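Local coordinates for protein 15-O-acetyltransferase (Fusarium sporotrichioides, PDB 3FOT) that acetylates the 15-hydroxyl of trichothecene precursors such as 15-deacetylcalonectrin in the biosynthesis of trichothecene mycotoxins, T-2 toxin among them, at residues P11-W19 with Q28-A36; F78-H89 with F197-Y208. All coordinates share one frame; numbering follows the deposited sequence.

Interaction 1: P11-W19 with Q28-A36; sequences PLVPALYRW and QVQRRCVGA. With SO4 (sulfate ion), chain H.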
loop_
_atom_site.group_PDB
_atom_site.type_symbol
_atom_site.label_atom_id
_atom_site.label_comp_id
_atom_site.label_asym_id
_atom_site.label_seq_id
_atom_site.Cartn_x
_atom_site.Cartn_y
_atom_site.Cartn_z
ATOM N N PRO A 11 2.563 -9.546 25.405
ATOM C CA PRO A 11 1.244 -8.910 25.221
ATOM C C PRO A 11 1.299 -7.439 24.776
ATOM O O PRO A 11 2.372 -6.829 24.784
ATOM C CB PRO A 11 0.628 -8.992 26.626
ATOM C CG PRO A 11 1.819 -8.925 27.554
ATOM C CD PRO A 11 2.977 -9.572 26.824
ATOM N N LEU A 12 0.147 -6.890 24.381
ATOM C CA LEU A 12 -0.065 -5.437 24.358
ATOM C C LEU A 12 -0.707 -5.081 25.690
ATOM O O LEU A 12 -1.639 -5.784 26.082
ATOM C CB LEU A 12 -1.060 -5.029 23.269
ATOM C CG LEU A 12 -1.091 -5.612 21.862
ATOM C CD1 LEU A 12 -2.479 -5.436 21.282
ATOM C CD2 LEU A 12 -0.037 -4.957 20.996
ATOM N N VAL A 13 -0.312 -4.008 26.395
ATOM C CA VAL A 13 0.718 -3.001 26.066
ATOM C C VAL A 13 0.212 -1.592 25.666
ATOM O O VAL A 13 1.026 -0.731 25.358
ATOM C CB VAL A 13 1.708 -3.526 25.046
ATOM N N PRO A 14 -1.111 -1.324 25.736
ATOM C CA PRO A 14 -1.631 -0.105 25.087
ATOM C C PRO A 14 -0.908 1.187 25.466
ATOM O O PRO A 14 -0.627 2.011 24.594
ATOM C CB PRO A 14 -3.084 -0.037 25.574
ATOM C CG PRO A 14 -3.428 -1.417 25.916
ATOM C CD PRO A 14 -2.182 -2.054 26.434
ATOM N N ALA A 15 -0.623 1.362 26.758
ATOM C CA ALA A 15 0.024 2.571 27.271
ATOM C C ALA A 15 1.301 2.879 26.512
ATOM O O ALA A 15 1.562 4.040 26.168
ATOM C CB ALA A 15 0.317 2.424 28.770
ATOM N N LEU A 16 2.073 1.825 26.233
ATOM C CA LEU A 16 3.334 1.915 25.501
ATOM C C LEU A 16 3.286 2.691 24.183
ATOM O O LEU A 16 4.307 3.195 23.746
ATOM C CB LEU A 16 3.863 0.514 25.198
ATOM C CG LEU A 16 5.148 0.023 25.850
ATOM C CD1 LEU A 16 5.071 0.166 27.367
ATOM C CD2 LEU A 16 5.375 -1.434 25.446
ATOM N N TYR A 17 2.107 2.767 23.562
ATOM C CA TYR A 17 1.952 3.280 22.187
ATOM C C TYR A 17 1.153 4.568 22.019
ATOM O O TYR A 17 0.745 4.906 20.905
ATOM C CB TYR A 17 1.285 2.199 21.316
ATOM C CG TYR A 17 1.791 0.816 21.575
ATOM C CD1 TYR A 17 3.109 0.469 21.274
ATOM C CD2 TYR A 17 0.956 -0.159 22.127
ATOM C CE1 TYR A 17 3.577 -0.805 21.503
ATOM C CE2 TYR A 17 1.420 -1.423 22.365
ATOM C CZ TYR A 17 2.725 -1.739 22.055
ATOM O OH TYR A 17 3.198 -2.995 22.286
ATOM N N ARG A 18 0.908 5.291 23.107
ATOM C CA ARG A 18 0.108 6.499 23.013
ATOM C C ARG A 18 0.968 7.698 22.665
ATOM O O ARG A 18 2.170 7.666 22.851
ATOM C CB ARG A 18 -0.628 6.746 24.334
ATOM C CG ARG A 18 -1.706 5.723 24.561
ATOM C CD ARG A 18 -2.341 5.818 25.937
ATOM N NE ARG A 18 -3.341 4.769 26.036
ATOM C CZ ARG A 18 -3.601 4.063 27.124
ATOM N NH1 ARG A 18 -2.925 4.287 28.244
ATOM N NH2 ARG A 18 -4.533 3.130 27.083
ATOM N N TRP A 19 0.347 8.744 22.137
ATOM C CA TRP A 19 1.077 9.978 21.874
ATOM C C TRP A 19 1.494 10.602 23.213
ATOM O O TRP A 19 0.725 10.576 24.166
ATOM C CB TRP A 19 0.202 10.951 21.110
ATOM C CG TRP A 19 -0.063 10.605 19.646
ATOM C CD1 TRP A 19 -1.254 10.249 19.098
ATOM C CD2 TRP A 19 0.886 10.632 18.565
ATOM N NE1 TRP A 19 -1.118 10.053 17.739
ATOM C CE2 TRP A 19 0.184 10.276 17.385
ATOM C CE3 TRP A 19 2.253 10.909 18.478
ATOM C CZ2 TRP A 19 0.806 10.203 16.128
ATOM C CZ3 TRP A 19 2.876 10.858 17.211
ATOM C CH2 TRP A 19 2.147 10.498 16.064
ATOM N N GLN A 28 5.477 19.338 20.196
ATOM C CA GLN A 28 6.056 18.069 19.728
ATOM C C GLN A 28 5.484 16.880 20.505
ATOM O O GLN A 28 5.444 16.897 21.738
ATOM C CB GLN A 28 7.587 18.061 19.850
ATOM C CG GLN A 28 8.247 16.866 19.140
ATOM C CD GLN A 28 9.780 16.862 19.251
ATOM O OE1 GLN A 28 10.330 16.441 20.262
ATOM N NE2 GLN A 28 10.461 17.297 18.194
ATOM N N VAL A 29 5.040 15.857 19.773
ATOM C CA VAL A 29 4.521 14.623 20.390
ATOM C C VAL A 29 5.244 13.442 19.741
ATOM O O VAL A 29 5.701 13.545 18.592
ATOM C CB VAL A 29 2.976 14.454 20.260
ATOM C CG1 VAL A 29 2.231 15.431 21.181
ATOM C CG2 VAL A 29 2.489 14.620 18.798
ATOM N N GLN A 30 5.373 12.341 20.477
ATOM C CA GLN A 30 5.975 11.154 19.931
ATOM C C GLN A 30 5.237 9.905 20.398
ATOM O O GLN A 30 4.545 9.921 21.431
ATOM C CB GLN A 30 7.467 11.071 20.264
ATOM C CG GLN A 30 7.788 10.756 21.720
ATOM C CD GLN A 30 9.297 10.743 21.999
ATOM O OE1 GLN A 30 10.105 11.221 21.205
ATOM N NE2 GLN A 30 9.662 10.202 23.146
ATOM N N ARG A 31 5.369 8.835 19.628
ATOM C CA ARG A 31 4.868 7.532 20.086
ATOM C C ARG A 31 5.733 6.388 19.597
ATOM O O ARG A 31 6.332 6.456 18.500
ATOM C CB ARG A 31 3.403 7.315 19.692
ATOM C CG ARG A 31 3.189 7.116 18.204
ATOM C CD ARG A 31 1.691 6.981 17.877
ATOM N NE ARG A 31 1.491 6.922 16.422
ATOM C CZ ARG A 31 1.604 5.810 15.690
ATOM N NH1 ARG A 31 1.400 5.866 14.375
ATOM N NH2 ARG A 31 1.947 4.651 16.265
ATOM N N ARG A 32 5.805 5.334 20.416
ATOM C CA ARG A 32 6.434 4.089 19.991
ATOM C C ARG A 32 5.511 3.409 18.981
ATOM O O ARG A 32 4.318 3.246 19.231
ATOM C CB ARG A 32 6.712 3.174 21.186
ATOM C CG ARG A 32 7.435 1.883 20.823
ATOM C CD ARG A 32 8.901 2.092 20.475
ATOM N NE ARG A 32 9.625 2.799 21.539
ATOM C CZ ARG A 32 10.945 2.940 21.590
ATOM N NH1 ARG A 32 11.734 2.443 20.636
ATOM N NH2 ARG A 32 11.482 3.589 22.614
ATOM N N CYS A 33 6.057 3.029 17.827
ATOM C CA CYS A 33 5.225 2.434 16.794
ATOM C C CYS A 33 4.808 1.013 17.206
ATOM O O CYS A 33 5.384 0.440 18.157
ATOM C CB CYS A 33 5.940 2.475 15.432
ATOM S SG CYS A 33 7.061 1.113 15.115
ATOM N N VAL A 34 3.794 0.468 16.516
ATOM C CA VAL A 34 3.137 -0.775 16.966
ATOM C C VAL A 34 2.699 -1.614 15.778
ATOM O O VAL A 34 2.365 -1.073 14.721
ATOM C CB VAL A 34 1.923 -0.479 17.915
ATOM C CG1 VAL A 34 0.804 0.326 17.214
ATOM C CG2 VAL A 34 1.344 -1.795 18.512
ATOM N N GLY A 35 2.755 -2.937 15.940
ATOM C CA GLY A 35 2.205 -3.829 14.937
ATOM C C GLY A 35 2.965 -3.721 13.636
ATOM O O GLY A 35 4.195 -3.737 13.625
ATOM N N ALA A 36 2.223 -3.647 12.528
ATOM C CA ALA A 36 2.855 -3.616 11.198
ATOM C C ALA A 36 3.819 -2.443 11.035
ATOM O O ALA A 36 4.787 -2.523 10.244
ATOM C CB ALA A 36 1.807 -3.603 10.106
HETATM S S SO4 H . -3.884 1.874 30.261
HETATM O O1 SO4 H . -4.540 1.480 29.011
HETATM O O2 SO4 H . -2.597 2.536 30.001
HETATM O O3 SO4 H . -4.727 2.802 31.029
HETATM O O4 SO4 H . -3.629 0.662 31.055
HETATM O O HOH W 1 4.386 5.670 22.805
HETATM O O HOH W 2 1.952 3.723 18.750
#
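Val-34 fits against the ring of Tyr-17 like a stud on a plate: its CG2 stands over the centre of one face, 3.7 Å from the centroid and only 5° off the ring normal. The opposite face is covered by Tyr-17's own neighbour, CB of Leu-16, which leaves the ring clamped between two aliphatic groups. Val-34 turns CG2 anti to its backbone N, and that branch makes the CH-pi contact; Leu-12 CD2, from earlier in the same segment as Tyr-17, lies loosely beside that methyl.

At the other end Arg-31 runs extended from CG to NE across one face of the Trp-19 indole, with CD 3.6 Å from the centroid of the six-membered ring. CD and NE both lie over the ring, NE 3.4 Å from Trp-19 CZ2, and the guanidinium plane stands at 89° to it. NH1 of Arg-31 goes on to a salt bridge with Glu-37. Val-29 CG2 closes in on Trp-19 CE3 at 3.7 Å.

No direct hydrogen bond joins the segments, and two waters fill the seam. One accepts a hydrogen bond from Arg-32 N and donates to Leu-16 O and Arg-18 O; the other accepts from Arg-31 NH2 and donates to Tyr-17 O and Arg-32 O. NH1 and NH2 of Arg-18 hold O2 and O1 of a sulfate ion, probably from the crystallisation liquor, each at 2.5 Å, while NE pairs with Asp-235. The loop leading into strand 20-21 thus packs along strand 28-32, its hairpin partner, and the turn after it, where Val-34 lies about 8 Å, side chain to side chain, from the 15-deacetylcalonectrin-binding His-414.

Interaction 2: F78-H89 with F197-Y208; sequences FELALLDARFEH and FVGDLFRLVGSY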
loop_
_atom_site.group_PDB
_atom_site.type_symbol
_atom_site.label_atom_id
_atom_site.label_comp_id
_atom_site.label_asym_id
_atom_site.label_seq_id
_atom_site.Cartn_x
_atom_site.Cartn_y
_atom_site.Cartn_z
ATOM N N PHE A 78 0.389 22.669 -5.585
ATOM C CA PHE A 78 0.506 21.466 -4.735
ATOM C C PHE A 78 1.199 21.766 -3.411
ATOM O O PHE A 78 0.978 21.092 -2.414
ATOM C CB PHE A 78 1.199 20.337 -5.490
ATOM C CG PHE A 78 0.241 19.489 -6.265
ATOM C CD1 PHE A 78 -0.586 18.570 -5.609
ATOM C CD2 PHE A 78 0.125 19.629 -7.630
ATOM C CE1 PHE A 78 -1.507 17.793 -6.340
ATOM C CE2 PHE A 78 -0.786 18.874 -8.371
ATOM C CZ PHE A 78 -1.592 17.949 -7.735
ATOM N N GLU A 79 2.042 22.788 -3.393
ATOM C CA GLU A 79 2.629 23.230 -2.123
ATOM C C GLU A 79 1.522 23.754 -1.207
ATOM O O GLU A 79 1.467 23.430 -0.014
ATOM C CB GLU A 79 3.678 24.315 -2.366
ATOM C CG GLU A 79 5.002 23.790 -2.941
ATOM C CD GLU A 79 5.879 24.955 -3.376
ATOM O OE1 GLU A 79 5.515 26.108 -3.076
ATOM O OE2 GLU A 79 6.925 24.734 -4.010
ATOM N N LEU A 80 0.635 24.559 -1.776
ATOM C CA LEU A 80 -0.517 25.112 -1.050
ATOM C C LEU A 80 -1.457 23.991 -0.560
ATOM O O LEU A 80 -1.840 23.962 0.607
ATOM C CB LEU A 80 -1.250 26.121 -1.942
ATOM C CG LEU A 80 -0.441 27.405 -2.193
ATOM C CD1 LEU A 80 -1.105 28.222 -3.293
ATOM C CD2 LEU A 80 -0.319 28.230 -0.922
ATOM N N ALA A 81 -1.792 23.060 -1.449
ATOM C CA ALA A 81 -2.571 21.892 -1.108
ATOM C C ALA A 81 -1.915 21.063 -0.003
ATOM O O ALA A 81 -2.601 20.562 0.882
ATOM C CB ALA A 81 -2.807 21.028 -2.369
ATOM N N LEU A 82 -0.601 20.887 -0.070
ATOM C CA LEU A 82 0.097 20.040 0.903
ATOM C C LEU A 82 0.056 20.667 2.304
ATOM O O LEU A 82 -0.073 19.975 3.339
ATOM C CB LEU A 82 1.545 19.830 0.468
ATOM C CG LEU A 82 2.396 18.940 1.370
ATOM C CD1 LEU A 82 1.803 17.517 1.560
ATOM C CD2 LEU A 82 3.790 18.852 0.764
ATOM N N LEU A 83 0.148 21.986 2.342
ATOM C CA LEU A 83 -0.020 22.697 3.624
ATOM C C LEU A 83 -1.408 22.478 4.229
ATOM O O LEU A 83 -1.522 22.173 5.432
ATOM C CB LEU A 83 0.282 24.195 3.469
ATOM C CG LEU A 83 1.749 24.538 3.208
ATOM C CD1 LEU A 83 1.884 25.946 2.650
ATOM C CD2 LEU A 83 2.586 24.347 4.493
ATOM N N ASP A 84 -2.465 22.613 3.421
ATOM C CA ASP A 84 -3.815 22.343 3.885
ATOM C C ASP A 84 -3.910 20.898 4.358
ATOM O O ASP A 84 -4.540 20.613 5.372
ATOM C CB ASP A 84 -4.846 22.555 2.762
ATOM C CG ASP A 84 -4.985 24.005 2.353
ATOM O OD1 ASP A 84 -4.563 24.901 3.146
ATOM O OD2 ASP A 84 -5.529 24.230 1.235
ATOM N N ALA A 85 -3.277 19.993 3.603
ATOM C CA ALA A 85 -3.375 18.565 3.881
ATOM C C ALA A 85 -2.648 18.222 5.183
ATOM O O ALA A 85 -3.096 17.350 5.928
ATOM C CB ALA A 85 -2.831 17.760 2.730
ATOM N N ARG A 86 -1.549 18.921 5.454
ATOM C CA ARG A 86 -0.778 18.724 6.683
ATOM C C ARG A 86 -1.649 19.084 7.875
ATOM O O ARG A 86 -1.634 18.393 8.892
ATOM C CB ARG A 86 0.502 19.574 6.700
ATOM C CG ARG A 86 1.276 19.384 8.039
ATOM C CD ARG A 86 2.629 20.010 8.018
ATOM N NE ARG A 86 3.324 19.862 9.297
ATOM C CZ ARG A 86 4.630 20.030 9.474
ATOM N NH1 ARG A 86 5.433 20.324 8.451
ATOM N NH2 ARG A 86 5.150 19.879 10.702
ATOM N N PHE A 87 -2.417 20.166 7.734
ATOM C CA PHE A 87 -3.377 20.548 8.763
ATOM C C PHE A 87 -4.449 19.492 9.007
ATOM O O PHE A 87 -4.717 19.138 10.147
ATOM C CB PHE A 87 -4.018 21.908 8.479
ATOM C CG PHE A 87 -4.710 22.474 9.671
ATOM C CD1 PHE A 87 -3.985 23.210 10.608
ATOM C CD2 PHE A 87 -6.063 22.208 9.903
ATOM C CE1 PHE A 87 -4.618 23.715 11.757
ATOM C CE2 PHE A 87 -6.699 22.707 11.062
ATOM C CZ PHE A 87 -5.959 23.463 11.967
ATOM N N GLU A 88 -5.028 18.955 7.931
ATOM C CA GLU A 88 -6.035 17.908 8.045
ATOM C C GLU A 88 -5.466 16.588 8.572
ATOM O O GLU A 88 -6.108 15.911 9.401
ATOM C CB GLU A 88 -6.654 17.639 6.679
ATOM C CG GLU A 88 -7.473 18.800 6.102
ATOM C CD GLU A 88 -8.335 18.352 4.922
ATOM O OE1 GLU A 88 -8.308 17.153 4.557
ATOM O OE2 GLU A 88 -9.089 19.191 4.385
ATOM N N HIS A 89 -4.296 16.214 8.058
ATOM C CA HIS A 89 -3.704 14.885 8.281
ATOM C C HIS A 89 -2.186 14.990 8.436
ATOM O O HIS A 89 -1.426 14.785 7.494
ATOM C CB HIS A 89 -4.129 13.917 7.172
ATOM C CG HIS A 89 -5.615 13.787 7.076
ATOM N ND1 HIS A 89 -6.373 13.295 8.116
ATOM C CD2 HIS A 89 -6.488 14.151 6.112
ATOM C CE1 HIS A 89 -7.649 13.331 7.784
ATOM N NE2 HIS A 89 -7.746 13.846 6.572
ATOM N N PHE A 197 -4.772 10.025 1.300
ATOM C CA PHE A 197 -4.066 11.301 1.337
ATOM C C PHE A 197 -3.824 11.867 -0.080
ATOM O O PHE A 197 -3.955 13.075 -0.297
ATOM C CB PHE A 197 -2.749 11.156 2.114
ATOM C CG PHE A 197 -2.092 12.474 2.393
ATOM C CD1 PHE A 197 -2.474 13.243 3.496
ATOM C CD2 PHE A 197 -1.096 12.949 1.539
ATOM C CE1 PHE A 197 -1.869 14.493 3.747
ATOM C CE2 PHE A 197 -0.463 14.154 1.789
ATOM C CZ PHE A 197 -0.844 14.935 2.899
ATOM N N VAL A 198 -3.511 11.003 -1.041
ATOM C CA VAL A 198 -3.418 11.423 -2.461
ATOM C C VAL A 198 -4.780 12.042 -2.879
ATOM O O VAL A 198 -4.832 13.120 -3.482
ATOM C CB VAL A 198 -3.047 10.239 -3.362
ATOM C CG1 VAL A 198 -3.191 10.595 -4.844
ATOM C CG2 VAL A 198 -1.592 9.795 -3.057
ATOM N N GLY A 199 -5.865 11.356 -2.528
ATOM C CA GLY A 199 -7.224 11.859 -2.828
ATOM C C GLY A 199 -7.450 13.245 -2.244
ATOM O O GLY A 199 -8.040 14.146 -2.897
ATOM N N ASP A 200 -7.016 13.413 -1.002
ATOM C CA ASP A 200 -7.135 14.707 -0.302
ATOM C C ASP A 200 -6.383 15.805 -1.040
ATOM O O ASP A 200 -6.896 16.897 -1.214
ATOM C CB ASP A 200 -6.595 14.595 1.134
ATOM C CG ASP A 200 -7.452 13.684 2.017
ATOM O OD1 ASP A 200 -8.655 13.506 1.736
ATOM O OD2 ASP A 200 -6.913 13.122 2.981
ATOM N N LEU A 201 -5.138 15.522 -1.451
ATOM C CA LEU A 201 -4.362 16.485 -2.241
ATOM C C LEU A 201 -5.077 16.858 -3.535
ATOM O O LEU A 201 -5.092 18.030 -3.917
ATOM C CB LEU A 201 -2.962 15.928 -2.565
ATOM C CG LEU A 201 -2.012 15.816 -1.362
ATOM C CD1 LEU A 201 -0.728 15.100 -1.806
ATOM C CD2 LEU A 201 -1.693 17.230 -0.787
ATOM N N PHE A 202 -5.662 15.875 -4.214
ATOM C CA PHE A 202 -6.384 16.158 -5.475
ATOM C C PHE A 202 -7.627 17.014 -5.239
ATOM O O PHE A 202 -7.961 17.873 -6.078
ATOM C CB PHE A 202 -6.731 14.866 -6.246
ATOM C CG PHE A 202 -5.543 14.186 -6.886
ATOM C CD1 PHE A 202 -4.249 14.748 -6.843
ATOM C CD2 PHE A 202 -5.723 12.986 -7.580
ATOM C CE1 PHE A 202 -3.154 14.108 -7.473
ATOM C CE2 PHE A 202 -4.625 12.343 -8.198
ATOM C CZ PHE A 202 -3.356 12.914 -8.154
ATOM N N ARG A 203 -8.291 16.815 -4.105
ATOM C CA ARG A 203 -9.383 17.709 -3.706
ATOM C C ARG A 203 -8.855 19.121 -3.391
ATOM O O ARG A 203 -9.300 20.109 -3.968
ATOM C CB ARG A 203 -10.102 17.139 -2.489
ATOM C CG ARG A 203 -10.934 18.185 -1.730
ATOM C CD ARG A 203 -11.675 17.486 -0.595
ATOM N NE ARG A 203 -10.848 16.683 0.330
ATOM C CZ ARG A 203 -10.292 17.133 1.456
ATOM N NH1 ARG A 203 -9.605 16.297 2.229
ATOM N NH2 ARG A 203 -10.434 18.415 1.837
ATOM N N LEU A 204 -7.885 19.190 -2.498
ATOM C CA LEU A 204 -7.368 20.465 -1.960
ATOM C C LEU A 204 -6.722 21.332 -3.020
ATOM O O LEU A 204 -6.884 22.560 -3.013
ATOM C CB LEU A 204 -6.417 20.208 -0.793
ATOM C CG LEU A 204 -7.093 19.641 0.464
ATOM C CD1 LEU A 204 -6.062 19.020 1.387
ATOM C CD2 LEU A 204 -7.925 20.752 1.186
ATOM N N VAL A 205 -6.031 20.718 -3.978
ATOM C CA VAL A 205 -5.333 21.533 -4.987
ATOM C C VAL A 205 -6.350 22.321 -5.852
ATOM O O VAL A 205 -6.016 23.380 -6.409
ATOM C CB VAL A 205 -4.345 20.673 -5.813
ATOM C CG1 VAL A 205 -5.133 19.835 -6.824
ATOM C CG2 VAL A 205 -3.283 21.562 -6.492
ATOM N N GLY A 206 -7.589 21.817 -5.923
ATOM C CA GLY A 206 -8.665 22.460 -6.703
ATOM C C GLY A 206 -8.994 23.873 -6.241
ATOM O O GLY A 206 -9.568 24.669 -7.001
ATOM N N SER A 207 -8.666 24.168 -4.982
ATOM C CA SER A 207 -8.893 25.490 -4.393
ATOM C C SER A 207 -7.942 26.547 -4.943
ATOM O O SER A 207 -8.173 27.732 -4.745
ATOM C CB SER A 207 -8.750 25.426 -2.868
ATOM O OG SER A 207 -9.779 24.636 -2.315
ATOM N N TYR A 208 -6.886 26.124 -5.647
ATOM C CA TYR A 208 -5.789 27.031 -6.006
ATOM C C TYR A 208 -5.573 27.158 -7.497
ATOM O O TYR A 208 -4.712 27.918 -7.941
ATOM C CB TYR A 208 -4.480 26.587 -5.327
ATOM C CG TYR A 208 -4.623 26.558 -3.839
ATOM C CD1 TYR A 208 -4.714 27.743 -3.119
ATOM C CD2 TYR A 208 -4.749 25.339 -3.141
ATOM C CE1 TYR A 208 -4.874 27.742 -1.748
ATOM C CE2 TYR A 208 -4.931 25.328 -1.772
ATOM C CZ TYR A 208 -4.993 26.538 -1.076
ATOM O OH TYR A 208 -5.168 26.565 0.293
HETATM O O HOH W 3 -7.709 23.656 -0.352
#
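Tyr-208 OH donates to Asp-84 OD2 at 2.5 Å, a short bond that meets the carboxylate on its syn side, 15° out of plane. The same oxygen accepts a second bond from a water, which also donates to Leu-204 O and accepts from Ser-207 OG. One carboxylate oxygen of helix 78-88 thus serves the hydroxyl directly and, through the water, Leu-204 O and Ser-207 OG. Leu-80 CB lies over the centre of one face of the Tyr-208 ring, 3.6 Å from the centroid, with Ser-207 CB offset toward the rim of the opposite face.

At the other end Arg-203 grips Glu-88 end-on. NH1 goes to OE1 at 2.8 Å and NH2 to OE2 at 3.0 Å, both nearly straight, each oxygen using its syn lone pair, with the two flat groups only 10° from coplanar. A bend at chi3 swings the guanidinium round to this position. NH1 also donates to Asp-200 OD1, meeting it from well above the carboxylate plane, so this arginine probably offsets the repulsion between the two acids. Asp-200 OD2 is held separately by Tyr-354.

Between these polar ends the interface is greasy. Leu-204 is a knob among Ala-81, Asp-84, Ala-85 and Glu-88. The small side chains of Ala-81 and Ala-85 let the axes approach to 8.4 Å at a crossing of 122°; Ala-85 CB also meets Phe-197 CZ at 3.5 Å, and Val-205 CG2 sits over the Phe-78 ring.

Helix 114-124 packs on Leu-82 and Leu-83, strand 177-184 meets Phe-78, Leu-201 and Phe-202, and strand 449-452 touches Phe-202 and Val-205, placing the helix pair against the six-stranded mixed sheet.

In the fold
Interaction 1 precedes interaction 2 along the chain; their centres lie 28 Å apart and their nearest atoms about 9 Å, without touching, and they share no helix or strand. Interaction 2 is the more deeply buried, a helix pair joining pieces 108 residues apart, with a salt bridge toward one end and a hydroxyl-carboxylate bond toward the other. Interaction 1 is local and partly buried: ring faces meet a valine methyl and an arginine side chain while water, rather than direct bonds, links the backbones. Their sheets differ too, since 28-32 belongs to the small antiparallel sheet and the helices of interaction 2 pack on the larger mixed one. Arg-86 and Val-29 both hydrogen-bond to Tyr-108, linking the two neighbourhoods.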